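YqgE/AlgH family protein (Corynebacterium diphtheriae NCTC 13129, PDB 2GS5) is of unknown function but belongs to the UPF0301 (AlgH) family of proteins. Local coordinates at residues 69-74 and 132-137. Residues are numbered along the deposited sequence; the frame is centred on the assembly and turned at random.
Sequences PCVTKP and MRLFAG
T72 grips the backbone of M132 with two hydrogen bonds. T72 N donates to M132 O at 2.9 Å, in the carbonyl plane. In return M132 N donates to T72 OG1 at 3.0 Å. Chi1 (-56°) sets OG1 beside the backbone N of T72, and both atoms reach M132. The apolar side is packed tightly. Selenomethionine M132 bends at chi3 (90°), and its CE meets V71 CG2 at 3.4 Å, closer than usual for two carbons. C70 CB lies 3.8 Å from M132 CE. L134 extends this patch, with CD1 3.9 Å from V71 CG2, and the two side chains cross at about a right angle.

The other side, at exposed K73 and at P74, is looser and hydrated. One water donates to T72 O and P74 O and accepts from R133 NE at 2.9 Å. The R133 guanidinium also turns its edge to K73 O, and its NH2 is hydrogen-bonded to A167 O.

This contact pins the loop before strand 76-79 to strand 129-141. Those two strands run parallel, and L134 pairs with Y78. The chemistry implies a join held at one end by one backbone and one side-chain hydrogen bond and by apolar packing. At the other end a water, held by R133 through NE, serves the loop carbonyls of T72 and P74.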
ATOM      1  N   PRO A  69     -11.757  16.794   0.869  1.00 15.06           N
ATOM      2  CA  PRO A  69     -12.955  16.186   1.479  1.00 15.35           C
ATOM      3  C   PRO A  69     -13.057  14.654   1.431  1.00 15.40           C
ATOM      4  O   PRO A  69     -13.750  14.068   2.250  1.00 16.06           O
ATOM      5  CB  PRO A  69     -14.104  16.817   0.687  1.00 15.85           C
ATOM      6  CG  PRO A  69     -13.560  18.097   0.190  1.00 15.44           C
ATOM      7  CD  PRO A  69     -12.119  17.837  -0.110  1.00 15.64           C
ATOM      8  N   CYS A  70     -12.363  14.018   0.491  1.00 14.90           N
ATOM      9  CA  CYS A  70     -12.381  12.560   0.350  1.00 15.19           C
ATOM     10  C   CYS A  70     -11.260  11.877   1.123  1.00 14.59           C
ATOM     11  O   CYS A  70     -11.264  10.648   1.251  1.00 14.58           O
ATOM     12  CB  CYS A  70     -12.213  12.159  -1.113  1.00 15.41           C
ATOM     13  SG  CYS A  70     -13.602  12.515  -2.175  1.00 17.25           S
ATOM     14  N   VAL A  71     -10.297  12.651   1.618  1.00 14.23           N
ATOM     15  CA  VAL A  71      -9.069  12.067   2.164  1.00 14.06           C
ATOM     16  C   VAL A  71      -9.190  11.811   3.659  1.00 13.61           C
ATOM     17  O   VAL A  71      -9.564  12.698   4.432  1.00 13.31           O
ATOM     18  CB  VAL A  71      -7.842  12.957   1.886  1.00 14.07           C
ATOM     19  CG1 VAL A  71      -6.589  12.384   2.538  1.00 14.38           C
ATOM     20  CG2 VAL A  71      -7.624  13.109   0.384  1.00 14.92           C
ATOM     21  N   THR A  72      -8.861  10.586   4.054  1.00 12.90           N
ATOM     22  CA  THR A  72      -8.845  10.190   5.450  1.00 13.55           C
ATOM     23  C   THR A  72      -7.737  10.921   6.204  1.00 13.22           C
ATOM     24  O   THR A  72      -6.642  11.119   5.678  1.00 13.27           O
ATOM     25  CB  THR A  72      -8.601   8.680   5.541  1.00 13.10           C
ATOM     26  OG1 THR A  72      -9.596   7.994   4.766  1.00 14.29           O
ATOM     27  CG2 THR A  72      -8.605   8.195   6.984  1.00 13.78           C
ATOM     28  N   LYS A  73      -8.010  11.340   7.433  1.00 13.72           N
ATOM     29  CA  LYS A  73      -6.974  11.959   8.251  1.00 14.65           C
ATOM     30  C   LYS A  73      -5.858  10.960   8.564  1.00 14.35           C
ATOM     31  O   LYS A  73      -6.127   9.771   8.743  1.00 15.07           O
ATOM     32  CB  LYS A  73      -7.563  12.511   9.558  1.00 14.70           C
ATOM     33  CG  LYS A  73      -8.424  13.753   9.359  1.00 17.53           C
ATOM     34  CD  LYS A  73      -8.933  14.347  10.676  1.00 18.31           C
ATOM     35  CE  LYS A  73     -10.148  13.624  11.228  1.00 21.43           C
ATOM     36  NZ  LYS A  73     -10.856  14.474  12.237  1.00 22.88           N
ATOM     37  N   PRO A  74      -4.602  11.430   8.621  1.00 14.43           N
ATOM     38  CA  PRO A  74      -4.169  12.796   8.356  1.00 14.12           C
ATOM     39  C   PRO A  74      -4.105  13.109   6.858  1.00 13.48           C
ATOM     40  O   PRO A  74      -3.629  12.288   6.054  1.00 13.11           O
ATOM     41  CB  PRO A  74      -2.778  12.857   8.984  1.00 14.70           C
ATOM     42  CG  PRO A  74      -2.300  11.481   8.994  1.00 15.51           C
ATOM     43  CD  PRO A  74      -3.474  10.560   9.000  1.00 14.69           C
HETATM   44  N   MSE A 132      -9.727   7.193   1.879  1.00 14.29           N
HETATM   45  CA  MSE A 132      -8.805   7.380   0.765  1.00 15.80           C
HETATM   46  C   MSE A 132      -7.504   8.006   1.262  1.00 14.10           C
HETATM   47  O   MSE A 132      -7.506   8.799   2.195  1.00 13.72           O
HETATM   48  CB  MSE A 132      -9.446   8.271  -0.298  1.00 16.43           C
HETATM   49  CG  MSE A 132      -8.678   8.370  -1.586  1.00 16.82           C
HETATM   50 SE   MSE A 132      -9.612   9.590  -2.770  1.00 27.12          SE
HETATM   51  CE  MSE A 132      -8.706  11.215  -2.166  1.00 25.16           C
ATOM     52  N   ARG A 133      -6.400   7.654   0.613  1.00 13.12           N
ATOM     53  CA  ARG A 133      -5.093   8.202   0.950  1.00 12.79           C
ATOM     54  C   ARG A 133      -4.343   8.487  -0.339  1.00 12.40           C
ATOM     55  O   ARG A 133      -4.498   7.758  -1.323  1.00 12.10           O
ATOM     56  CB  ARG A 133      -4.319   7.198   1.811  1.00 12.68           C
ATOM     57  CG  ARG A 133      -2.974   7.700   2.332  1.00 12.82           C
ATOM     58  CD  ARG A 133      -2.647   7.108   3.690  1.00 13.06           C
ATOM     59  NE  ARG A 133      -3.490   7.698   4.726  1.00 13.41           N
ATOM     60  CZ  ARG A 133      -3.596   7.241   5.970  1.00 13.63           C
ATOM     61  NH1 ARG A 133      -2.926   6.164   6.346  1.00 14.58           N
ATOM     62  NH2 ARG A 133      -4.401   7.866   6.829  1.00 14.00           N
ATOM     63  N   LEU A 134      -3.553   9.553  -0.323  1.00 11.67           N
ATOM     64  CA  LEU A 134      -2.804   9.997  -1.504  1.00 12.11           C
ATOM     65  C   LEU A 134      -1.317   9.751  -1.311  1.00 11.40           C
ATOM     66  O   LEU A 134      -0.764  10.029  -0.251  1.00 11.69           O
ATOM     67  CB  LEU A 134      -3.055  11.480  -1.771  1.00 12.34           C
ATOM     68  CG  LEU A 134      -4.492  11.804  -2.178  1.00 13.73           C
ATOM     69  CD1 LEU A 134      -4.728  13.297  -2.218  1.00 15.58           C
ATOM     70  CD2 LEU A 134      -4.819  11.203  -3.535  1.00 16.11           C
ATOM     71  N   PHE A 135      -0.679   9.247  -2.362  1.00 12.03           N
ATOM     72  CA  PHE A 135       0.725   8.859  -2.316  1.00 12.25           C
ATOM     73  C   PHE A 135       1.528   9.552  -3.389  1.00 12.33           C
ATOM     74  O   PHE A 135       1.170   9.503  -4.561  1.00 12.90           O
ATOM     75  CB  PHE A 135       0.859   7.350  -2.490  1.00 12.70           C
ATOM     76  CG  PHE A 135       0.095   6.579  -1.467  1.00 12.36           C
ATOM     77  CD1 PHE A 135       0.697   6.161  -0.288  1.00 13.68           C
ATOM     78  CD2 PHE A 135      -1.263   6.320  -1.655  1.00 14.03           C
ATOM     79  CE1 PHE A 135      -0.020   5.488   0.683  1.00 13.50           C
ATOM     80  CE2 PHE A 135      -1.980   5.630  -0.695  1.00 12.92           C
ATOM     81  CZ  PHE A 135      -1.366   5.218   0.473  1.00 13.55           C
ATOM     82  N   ALA A 136       2.618  10.191  -2.975  1.00 11.86           N
ATOM     83  CA  ALA A 136       3.549  10.851  -3.882  1.00 11.86           C
ATOM     84  C   ALA A 136       4.688   9.889  -4.168  1.00 11.54           C
ATOM     85  O   ALA A 136       5.360   9.431  -3.244  1.00 11.74           O
ATOM     86  CB  ALA A 136       4.082  12.144  -3.246  1.00 12.00           C
ATOM     87  N   GLY A 137       4.887   9.562  -5.437  1.00 11.59           N
ATOM     88  CA  GLY A 137       5.940   8.643  -5.837  1.00 11.40           C
ATOM     89  C   GLY A 137       5.498   7.204  -5.726  1.00 11.27           C
ATOM     90  O   GLY A 137       4.448   6.899  -5.154  1.00 10.95           O
TER
HETATM   91  O   HOH W   1      -4.572  10.342   4.345  1.00 14.05           O